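Local structure of uracil-DNA glycosylase (Sulfolobus tokodaii str. 7, 4ZBY) at residues 63-66 against 67-71; 173-176 against 177-181; 185-188 against 189-193; 72-75 against 76-79. The protein belongs to the uracil-DNA glycosylase superfamily, an alpha/beta protein that carries an iron-sulfur cluster and holds uracil in a pocket. One frame throughout, in Å; residues are numbered along the deposited sequence. Where two conformers were deposited one is given.

In the fold
The four contacts are all local, each within one continuous run of chain, so they lie in series and none nests in or crosses another. Contact 1 is the last nine residues of helix 58-71. Contact 4 follows directly, shaping the connection from that helix into strand 79-82, and I67 also meets L73 by a probable backbone hydrogen bond. Much later, contact 2 lies near the start of helix 172-190, and contact 3 spans its last turn and the chain leaving it. Contact 1 is the hub: I70 packs on E179 of contact 2, L71 on I185 and R186 of contact 3. The two helices are thus joined to each other and to the central sheet.

Contact 1: residues 63-66 against 67-71; sequences LTQM and IKEIL
L63 and I67, one helical turn apart, make the tightly packed side of this contact. The CD1 tip of I67 lies 3.8 Å from the branching CG of L63, and their side chains cross obliquely. I67 CG1 stands beside its own backbone N (chi1 -70°), and this carries it back along the helix until it rests 3.3 Å from L63 O, the same carbonyl that accepts the backbone hydrogen bond of I67 N. On the looser, solvent side Q65 stretches an extended chain toward E69. Its NE2 makes two weak hydrogen bonds, 3.3 Å to E69 OE1 and 3.2 Å to E69 OE2, so one nitrogen is shared, weakly, between the two oxygens. The amide and carboxylate planes stand 85° apart, while Q65 CG rests 3.5 Å from E69 OE2. The backbone widens near the end of the helix: M66 O is gripped by I70 N at 2.9 Å and by L71 N at 3.3 Å, the second bond, five residues back, belonging to a pi-type turn.

T64 OG1 turns to G60 O and to R75 NH1. The apolar face lies between two parts of the fold, with L63 and, in the conformer described, M66 against F182 of helix 172-190, and I67 and L71 against F39 of strand 37-41.

Contact 2: residues 173-176 against 177-181; sequences NLRK and ILEED
From I177 N to N173 O through E180 N to K176 O, four successive backbone hydrogen bonds of regular alpha-helical spacing join residues 173-176 to 177-181. The side chains add a salt-bridge network on one flank. R175 NE reaches E179 OE2 at 2.7 Å in a nearly straight bond (166°), and NH1 adds a weak one to the same oxygen at 3.4 Å. The oxygen lies at the edge of the guanidinium, close to its plane; it is approached from above the carboxylate plane, and the two flat groups stand almost perpendicular (89°). E179 CG sits beside its own backbone N (chi1 -64°), folding the chain back so that CG lies 3.2 Å from R175 O. The other oxygen, OE1, faces K176, whose NZ stays 3.8 Å away in a long ion pair. One carboxylate therefore serves two cations unequally. Beyond the charges, L174 CD1 meets I177 CD1 at 4.2 Å, and N173 ND2 comes to 3.9 Å from that same methyl.

L178 faces inward onto T162 of strand 155-162 and, in the conformer described, M66 of helix 58-71, R175 leans on L62 and Q65 of that helix, and D181 pairs with R144 beside the sheet.

Contact 3: residues 185-188 against 189-193; sequences IREL and AITPK
E187 O takes the hydroxyl of T191: OG1 donates to it over 2.6 Å, a bond that depends on the T191 conformer described, one of two deposited. The hydroxyl comes in tilted 32° from the carbonyl plane, and T191 N adds a weak bond to the same oxygen. OG1 stands beside its own backbone N (chi1 -55°), which lets hydroxyl and amide reach back to one carbonyl together. One residue earlier, I190 is laid over a face of the R186 guanidinium. Its CG2 sits above the centre of the group and its CD1 lies 3.4 Å from R186 NH2. R186 is extended from CG to NE, while I190 carries CG1 in the crowded position between N and the carbonyl carbon, bringing its methyls against that face.

Backbone bonds hold this shell in place. A189 N donates to I185 O at 2.9 Å and I190 N to R186 O at 3.0 Å. Further out, a water donates to both L188 O (2.7 Å) and T191 O (2.8 Å), tying the last turn to the departing chain. K116 NZ is hydrogen-bonded to A189 O and T191 O and only weakly to L188 O; its positive charge would probably suit the carbonyl-rich end of a helix. I185 and L188 both press on F160 of strand 155-162, and A189 on I117 of strand 117-121.

The arrangement is that of a helix C terminus: helical bonding stops, T191 leaves helical angles, and a lysine, a water and, in the conformer described, a threonine hydroxyl bind the late carbonyls of the last helix, 172-190, which packs on strands 117-121 and 155-162.

Contact 4: residues 72-75 against 76-79; sequences GLER and DQVF
Q77 and E74 face each other across a tight turn, and the Q77 side chain traces how it is held. Its CB lies 3.6 Å from E74 O and also skirts L73 CD2. CG, 4.1 Å from E74 O, stands beside the backbone N of Q77 (chi1 -63°) and, with the chain extended beyond it, directs the amide back toward the start of the turn. CD then passes 4.0 Å from L73 CD2. At the tip, OE1 accepts a hydrogen bond from E74 N, 2.8 Å long and almost straight at 173°, in the carbonyl plane and on a lone pair. The same OE1 rests 3.4 Å from L73 CA.

In return Q77 N donates to E74 O at 3.0 Å, so two bonds close a ring between the residues, one by side chain and one by backbone. V78 N reaches R75 O at 3.1 Å in the same three-residue step. Both backbone donors sit well above the plane of the carbonyl they use, in the short 3-10 turn at residues 75-77. Beside it L73 CD1 meets V78 CG1 at 3.6 Å, an apolar contact continued inward by L73 on I37 and V78 on F39 of strand 37-41.

The R75 guanidinium leaves the turn to pair with E30 and to bond P54 O and F55 O. P54 and F55 line the uracil pocket. The chemistry thus implies that the Q77 amide, with two backbone bonds, helps hold the turn, while R75 is probably a second-shell residue of the pocket wall.

Contact 1: residues 63-66 against 67-71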
loop_
_atom_site.group_PDB
_atom_site.type_symbol
_atom_site.label_atom_id
_atom_site.label_comp_id
_atom_site.label_asym_id
_atom_site.label_seq_id
_atom_site.Cartn_x
_atom_site.Cartn_y
_atom_site.Cartn_z
ATOM N N LEU A 63 -4.120 -0.752 -11.200
ATOM C CA LEU A 63 -3.999 0.272 -10.182
ATOM C C LEU A 63 -3.607 1.608 -10.808
ATOM O O LEU A 63 -4.229 2.627 -10.527
ATOM C CB LEU A 63 -2.971 -0.118 -9.119
ATOM C CG LEU A 63 -2.714 0.961 -8.068
ATOM C CD1 LEU A 63 -3.958 1.250 -7.236
ATOM C CD2 LEU A 63 -1.583 0.583 -7.140
ATOM N N THR A 64 -2.583 1.604 -11.661
ATOM C CA THR A 64 -2.169 2.838 -12.305
ATOM C C THR A 64 -3.304 3.493 -13.093
ATOM O O THR A 64 -3.509 4.719 -13.025
ATOM C CB THR A 64 -0.954 2.562 -13.223
ATOM O OG1 THR A 64 0.069 1.978 -12.426
ATOM C CG2 THR A 64 -0.456 3.856 -13.842
ATOM N N GLN A 65 -4.079 2.678 -13.799
ATOM C CA GLN A 65 -5.187 3.186 -14.591
ATOM C C GLN A 65 -6.241 3.834 -13.696
ATOM O O GLN A 65 -6.752 4.898 -14.026
ATOM C CB GLN A 65 -5.818 2.076 -15.444
ATOM C CG GLN A 65 -6.983 2.566 -16.291
ATOM C CD GLN A 65 -7.657 1.448 -17.072
ATOM O OE1 GLN A 65 -7.341 0.267 -16.899
ATOM N NE2 GLN A 65 -8.591 1.816 -17.933
ATOM N N MET A 66 -6.553 3.221 -12.550
ATOM C CA MET A 66 -7.545 3.816 -11.653
ATOM C C MET A 66 -7.024 5.105 -11.043
ATOM O O MET A 66 -7.758 6.083 -10.902
ATOM C CB MET A 66 -7.951 2.848 -10.544
ATOM C CG MET A 66 -8.621 1.637 -11.072
ATOM S SD MET A 66 -9.453 0.737 -9.759
ATOM C CE MET A 66 -10.135 -0.603 -10.725
ATOM N N ILE A 67 -5.759 5.105 -10.654
ATOM C CA ILE A 67 -5.186 6.309 -10.099
ATOM C C ILE A 67 -5.268 7.446 -11.126
ATOM O O ILE A 67 -5.642 8.573 -10.783
ATOM C CB ILE A 67 -3.738 6.085 -9.648
ATOM C CG1 ILE A 67 -3.743 5.165 -8.414
ATOM C CG2 ILE A 67 -3.085 7.416 -9.270
ATOM C CD1 ILE A 67 -2.360 4.723 -8.019
ATOM N N LYS A 68 -4.957 7.142 -12.383
ATOM C CA LYS A 68 -4.992 8.154 -13.426
ATOM C C LYS A 68 -6.405 8.570 -13.802
ATOM O O LYS A 68 -6.715 9.760 -13.813
ATOM C CB LYS A 68 -4.251 7.652 -14.674
ATOM C CG LYS A 68 -4.383 8.590 -15.861
ATOM C CD LYS A 68 -3.742 9.923 -15.561
ATOM C CE LYS A 68 -3.701 10.781 -16.817
ATOM N NZ LYS A 68 -2.945 12.041 -16.576
ATOM N N GLU A 69 -7.274 7.605 -14.107
ATOM C CA GLU A 69 -8.573 7.934 -14.674
ATOM C C GLU A 69 -9.592 8.371 -13.633
ATOM O O GLU A 69 -10.453 9.196 -13.925
ATOM C CB GLU A 69 -9.117 6.737 -15.453
ATOM C CG GLU A 69 -8.211 6.348 -16.593
ATOM C CD GLU A 69 -8.817 5.281 -17.462
ATOM O OE1 GLU A 69 -9.908 4.784 -17.113
ATOM O OE2 GLU A 69 -8.198 4.942 -18.491
ATOM N N ILE A 70 -9.500 7.815 -12.427
ATOM C CA ILE A 70 -10.494 8.099 -11.412
ATOM C C ILE A 70 -10.003 9.140 -10.401
ATOM O O ILE A 70 -10.765 10.041 -10.053
ATOM C CB ILE A 70 -10.940 6.803 -10.709
ATOM C CG1 ILE A 70 -11.537 5.867 -11.759
ATOM C CG2 ILE A 70 -12.009 7.092 -9.640
ATOM C CD1 ILE A 70 -11.904 4.518 -11.223
ATOM N N LEU A 71 -8.743 9.065 -9.978
ATOM C CA LEU A 71 -8.210 10.070 -9.050
ATOM C C LEU A 71 -7.623 11.280 -9.755
ATOM O O LEU A 71 -7.488 12.362 -9.165
ATOM C CB LEU A 71 -7.130 9.472 -8.145
ATOM C CG LEU A 71 -7.513 8.222 -7.340
ATOM C CD1 LEU A 71 -6.353 7.913 -6.403
ATOM C CD2 LEU A 71 -8.811 8.399 -6.566
#

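Contact 2: residues 173-176 against 177-181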
loop_
_atom_site.group_PDB
_atom_site.type_symbol
_atom_site.label_atom_id
_atom_site.label_comp_id
_atom_site.label_asym_id
_atom_site.label_seq_id
_atom_site.Cartn_x
_atom_site.Cartn_y
_atom_site.Cartn_z
ATOM N N ASN A 173 -17.684 -7.338 -11.629
ATOM C CA ASN A 173 -18.414 -6.738 -10.531
ATOM C C ASN A 173 -17.513 -6.186 -9.426
ATOM O O ASN A 173 -17.750 -5.092 -8.897
ATOM C CB ASN A 173 -19.372 -7.733 -9.927
ATOM C CG ASN A 173 -20.137 -7.129 -8.809
ATOM O OD1 ASN A 173 -21.063 -6.355 -9.039
ATOM N ND2 ASN A 173 -19.735 -7.432 -7.581
ATOM N N LEU A 174 -16.489 -6.948 -9.066
ATOM C CA LEU A 174 -15.555 -6.513 -8.040
ATOM C C LEU A 174 -14.776 -5.302 -8.530
ATOM O O LEU A 174 -14.449 -4.399 -7.761
ATOM C CB LEU A 174 -14.606 -7.650 -7.668
ATOM C CG LEU A 174 -14.460 -7.934 -6.178
ATOM C CD1 LEU A 174 -15.833 -7.895 -5.514
ATOM C CD2 LEU A 174 -13.787 -9.288 -5.968
ATOM N N ARG A 175 -14.493 -5.278 -9.822
ATOM C CA ARG A 175 -13.838 -4.122 -10.399
ATOM C C ARG A 175 -14.697 -2.873 -10.253
ATOM O O ARG A 175 -14.194 -1.807 -9.908
ATOM C CB ARG A 175 -13.517 -4.344 -11.866
ATOM C CG ARG A 175 -12.475 -3.351 -12.344
ATOM C CD ARG A 175 -12.274 -3.418 -13.828
ATOM N NE ARG A 175 -11.908 -2.111 -14.370
ATOM C CZ ARG A 175 -11.060 -1.940 -15.377
ATOM N NH1 ARG A 175 -10.787 -0.722 -15.821
ATOM N NH2 ARG A 175 -10.480 -2.995 -15.933
ATOM N N LYS A 176 -15.992 -3.000 -10.533
ATOM C CA LYS A 176 -16.865 -1.846 -10.418
ATOM C C LYS A 176 -16.864 -1.327 -8.989
ATOM O O LYS A 176 -16.925 -0.111 -8.762
ATOM C CB LYS A 176 -18.286 -2.199 -10.875
ATOM C CG LYS A 176 -18.463 -2.090 -12.365
ATOM C CD LYS A 176 -18.515 -0.628 -12.758
ATOM C CE LYS A 176 -18.487 -0.428 -14.260
ATOM N NZ LYS A 176 -18.602 1.021 -14.596
ATOM N N ILE A 177 -16.788 -2.242 -8.023
ATOM C CA ILE A 177 -16.768 -1.849 -6.618
ATOM C C ILE A 177 -15.486 -1.084 -6.277
ATOM O O ILE A 177 -15.508 -0.080 -5.558
ATOM C CB ILE A 177 -16.898 -3.064 -5.694
ATOM C CG1 ILE A 177 -18.270 -3.698 -5.916
ATOM C CG2 ILE A 177 -16.708 -2.652 -4.229
ATOM C CD1 ILE A 177 -18.636 -4.798 -4.931
ATOM N N LEU A 178 -14.374 -1.577 -6.802
ATOM C CA LEU A 178 -13.086 -0.931 -6.602
ATOM C C LEU A 178 -13.071 0.466 -7.243
ATOM O O LEU A 178 -12.578 1.416 -6.648
ATOM C CB LEU A 178 -11.972 -1.824 -7.166
ATOM C CG LEU A 178 -10.527 -1.352 -6.985
ATOM C CD1 LEU A 178 -10.191 -1.145 -5.550
ATOM C CD2 LEU A 178 -9.586 -2.424 -7.580
ATOM N N GLU A 179 -13.665 0.600 -8.424
ATOM C CA GLU A 179 -13.749 1.889 -9.084
ATOM C C GLU A 179 -14.561 2.872 -8.266
ATOM O O GLU A 179 -14.194 4.036 -8.143
ATOM C CB GLU A 179 -14.322 1.735 -10.495
ATOM C CG GLU A 179 -13.395 0.905 -11.388
ATOM C CD GLU A 179 -13.977 0.574 -12.752
ATOM O OE1 GLU A 179 -15.208 0.701 -12.933
ATOM O OE2 GLU A 179 -13.190 0.173 -13.639
ATOM N N GLU A 180 -15.659 2.392 -7.696
ATOM C CA GLU A 180 -16.506 3.229 -6.861
ATOM C C GLU A 180 -15.756 3.631 -5.600
ATOM O O GLU A 180 -15.888 4.756 -5.131
ATOM C CB GLU A 180 -17.804 2.495 -6.511
ATOM C CG GLU A 180 -18.722 2.308 -7.706
ATOM C CD GLU A 180 -19.098 3.627 -8.358
ATOM O OE1 GLU A 180 -19.701 4.477 -7.671
ATOM O OE2 GLU A 180 -18.776 3.820 -9.551
ATOM N N ASP A 181 -14.966 2.710 -5.058
ATOM C CA ASP A 181 -14.128 3.016 -3.900
ATOM C C ASP A 181 -13.126 4.107 -4.270
ATOM O O ASP A 181 -12.886 5.004 -3.472
ATOM C CB ASP A 181 -13.380 1.789 -3.384
ATOM C CG ASP A 181 -14.233 0.931 -2.467
ATOM O OD1 ASP A 181 -15.355 1.349 -2.147
ATOM O OD2 ASP A 181 -13.776 -0.163 -2.078
HETATM O O HOH W 1 -18.044 1.779 -10.849
#

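Contact 3: residues 185-188 against 189-193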
loop_
_atom_site.group_PDB
_atom_site.type_symbol
_atom_site.label_atom_id
_atom_site.label_comp_id
_atom_site.label_asym_id
_atom_site.label_seq_id
_atom_site.Cartn_x
_atom_site.Cartn_y
_atom_site.Cartn_z
ATOM N N ILE A 185 -12.455 7.862 -2.763
ATOM C CA ILE A 185 -11.122 8.321 -2.409
ATOM C C ILE A 185 -10.864 9.668 -3.092
ATOM O O ILE A 185 -10.326 10.567 -2.449
ATOM C CB ILE A 185 -10.037 7.295 -2.769
ATOM C CG1 ILE A 185 -10.219 6.080 -1.847
ATOM C CG2 ILE A 185 -8.613 7.901 -2.649
ATOM C CD1 ILE A 185 -9.492 4.820 -2.329
ATOM N N ARG A 186 -11.309 9.823 -4.339
ATOM C CA ARG A 186 -11.092 11.126 -4.999
ATOM C C ARG A 186 -11.809 12.223 -4.225
ATOM O O ARG A 186 -11.254 13.292 -3.991
ATOM C CB ARG A 186 -11.560 11.132 -6.450
ATOM C CG ARG A 186 -11.171 12.468 -7.150
ATOM C CD ARG A 186 -12.004 12.807 -8.340
ATOM N NE ARG A 186 -11.589 14.094 -8.907
ATOM C CZ ARG A 186 -12.316 15.207 -8.924
ATOM N NH1 ARG A 186 -11.797 16.296 -9.473
ATOM N NH2 ARG A 186 -13.553 15.243 -8.423
ATOM N N GLU A 187 -13.053 11.963 -3.833
ATOM C CA GLU A 187 -13.818 12.984 -3.116
ATOM C C GLU A 187 -13.107 13.342 -1.808
ATOM O O GLU A 187 -12.970 14.515 -1.481
ATOM C CB GLU A 187 -15.251 12.522 -2.861
ATOM C CG GLU A 187 -16.103 13.571 -2.196
ATOM C CD GLU A 187 -17.595 13.268 -2.277
ATOM O OE1 GLU A 187 -17.958 12.243 -2.895
ATOM O OE2 GLU A 187 -18.404 14.051 -1.726
ATOM N N LEU A 188 -12.622 12.347 -1.071
ATOM C CA LEU A 188 -11.884 12.643 0.161
ATOM C C LEU A 188 -10.606 13.458 -0.098
ATOM O O LEU A 188 -10.236 14.309 0.702
ATOM C CB LEU A 188 -11.527 11.339 0.893
ATOM C CG LEU A 188 -12.734 10.598 1.463
ATOM C CD1 LEU A 188 -12.354 9.172 1.832
ATOM C CD2 LEU A 188 -13.272 11.321 2.683
ATOM N N ALA A 189 -9.951 13.207 -1.224
ATOM C CA ALA A 189 -8.685 13.866 -1.507
ATOM C C ALA A 189 -8.863 15.325 -1.865
ATOM O O ALA A 189 -8.029 16.174 -1.502
ATOM C CB ALA A 189 -7.954 13.126 -2.639
ATOM N N ILE A 190 -9.946 15.638 -2.575
ATOM C CA ILE A 190 -10.145 17.010 -3.038
ATOM C C ILE A 190 -10.959 17.896 -2.100
ATOM O O ILE A 190 -11.063 19.100 -2.335
ATOM C CB ILE A 190 -10.831 17.075 -4.436
ATOM C CG1 ILE A 190 -12.280 16.601 -4.374
ATOM C CG2 ILE A 190 -10.029 16.324 -5.472
ATOM C CD1 ILE A 190 -13.106 17.044 -5.572
ATOM N N THR A 191 -11.501 17.310 -1.033
ATOM C CA THR A 191 -12.375 18.039 -0.113
ATOM C C THR A 191 -11.597 18.498 1.117
ATOM O O THR A 191 -10.971 17.679 1.777
ATOM C CB THR A 191 -13.574 17.158 0.328
ATOM O OG1 THR A 191 -14.271 16.670 -0.830
ATOM C CG2 THR A 191 -14.535 17.959 1.197
ATOM N N PRO A 192 -11.620 19.809 1.422
ATOM C CA PRO A 192 -10.889 20.310 2.590
ATOM C C PRO A 192 -11.431 19.705 3.885
ATOM O O PRO A 192 -12.634 19.440 3.970
ATOM C CB PRO A 192 -11.137 21.827 2.552
ATOM C CG PRO A 192 -11.664 22.115 1.175
ATOM C CD PRO A 192 -12.386 20.868 0.750
ATOM N N LYS A 193 -10.561 19.479 4.866
ATOM C CA LYS A 193 -11.013 19.108 6.204
ATOM C C LYS A 193 -11.810 20.251 6.838
ATOM O O LYS A 193 -11.385 21.413 6.789
ATOM C CB LYS A 193 -9.832 18.741 7.108
ATOM C CG LYS A 193 -10.209 18.723 8.583
ATOM C CD LYS A 193 -9.042 18.419 9.503
ATOM C CE LYS A 193 -9.507 18.460 10.958
ATOM N NZ LYS A 193 -8.472 17.988 11.916
HETATM O O HOH W 2 -11.373 15.149 3.004
#

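Contact 4: residues 72-75 against 76-79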
loop_
_atom_site.group_PDB
_atom_site.type_symbol
_atom_site.label_atom_id
_atom_site.label_comp_id
_atom_site.label_asym_id
_atom_site.label_seq_id
_atom_site.Cartn_x
_atom_site.Cartn_y
_atom_site.Cartn_z
ATOM N N GLY A 72 -7.250 11.103 -11.013
ATOM C CA GLY A 72 -6.667 12.183 -11.778
ATOM C C GLY A 72 -5.218 12.434 -11.413
ATOM O O GLY A 72 -4.774 13.581 -11.422
ATOM N N LEU A 73 -4.486 11.370 -11.074
ATOM C CA LEU A 73 -3.084 11.506 -10.646
ATOM C C LEU A 73 -2.128 10.595 -11.404
ATOM O O LEU A 73 -2.501 9.500 -11.823
ATOM C CB LEU A 73 -2.943 11.214 -9.159
ATOM C CG LEU A 73 -3.703 12.128 -8.190
ATOM C CD1 LEU A 73 -3.779 11.442 -6.855
ATOM C CD2 LEU A 73 -3.025 13.489 -8.077
ATOM N N GLU A 74 -0.885 11.056 -11.571
ATOM C CA GLU A 74 0.184 10.213 -12.075
ATOM C C GLU A 74 0.823 9.462 -10.915
ATOM O O GLU A 74 0.732 9.884 -9.754
ATOM C CB GLU A 74 1.260 11.039 -12.798
ATOM C CG GLU A 74 0.764 11.873 -13.947
ATOM C CD GLU A 74 -0.053 11.083 -14.946
ATOM O OE1 GLU A 74 0.359 9.969 -15.330
ATOM O OE2 GLU A 74 -1.122 11.586 -15.348
ATOM N N ARG A 75 1.493 8.348 -11.200
ATOM C CA ARG A 75 2.164 7.638 -10.107
ATOM C C ARG A 75 3.184 8.513 -9.383
ATOM O O ARG A 75 3.377 8.377 -8.178
ATOM C CB ARG A 75 2.877 6.379 -10.625
ATOM C CG ARG A 75 1.960 5.302 -11.138
ATOM C CD ARG A 75 2.775 4.253 -11.903
ATOM N NE ARG A 75 3.824 3.622 -11.093
ATOM C CZ ARG A 75 3.700 2.440 -10.483
ATOM N NH1 ARG A 75 2.574 1.750 -10.579
ATOM N NH2 ARG A 75 4.711 1.945 -9.776
ATOM N N ASP A 76 3.859 9.403 -10.104
ATOM C CA ASP A 76 4.859 10.229 -9.456
ATOM C C ASP A 76 4.259 11.269 -8.506
ATOM O O ASP A 76 5.003 11.952 -7.786
ATOM C CB ASP A 76 5.737 10.922 -10.511
ATOM C CG ASP A 76 6.602 9.927 -11.274
ATOM O OD1 ASP A 76 7.028 8.939 -10.648
ATOM O OD2 ASP A 76 6.835 10.123 -12.490
ATOM N N GLN A 77 2.927 11.371 -8.459
ATOM C CA GLN A 77 2.306 12.319 -7.539
ATOM C C GLN A 77 1.816 11.639 -6.275
ATOM O O GLN A 77 1.371 12.315 -5.362
ATOM C CB GLN A 77 1.124 13.046 -8.186
ATOM C CG GLN A 77 1.466 13.910 -9.390
ATOM C CD GLN A 77 0.248 14.450 -10.100
ATOM O OE1 GLN A 77 -0.470 13.718 -10.758
ATOM N NE2 GLN A 77 0.024 15.755 -9.991
ATOM N N VAL A 78 1.907 10.311 -6.223
ATOM C CA VAL A 78 1.460 9.567 -5.029
ATOM C C VAL A 78 2.630 8.758 -4.501
ATOM O O VAL A 78 3.742 8.848 -5.062
ATOM C CB VAL A 78 0.281 8.658 -5.346
ATOM C CG1 VAL A 78 -0.887 9.531 -5.827
ATOM C CG2 VAL A 78 0.652 7.617 -6.415
ATOM N N PHE A 79 2.436 8.020 -3.408
ATOM C CA PHE A 79 3.476 7.113 -2.950
ATOM C C PHE A 79 2.898 5.723 -2.869
ATOM O O PHE A 79 1.781 5.542 -2.373
ATOM C CB PHE A 79 4.058 7.534 -1.589
ATOM C CG PHE A 79 5.325 6.797 -1.237
ATOM C CD1 PHE A 79 5.268 5.604 -0.547
ATOM C CD2 PHE A 79 6.573 7.297 -1.630
ATOM C CE1 PHE A 79 6.445 4.902 -0.224
ATOM C CE2 PHE A 79 7.748 6.611 -1.330
ATOM C CZ PHE A 79 7.670 5.399 -0.634
#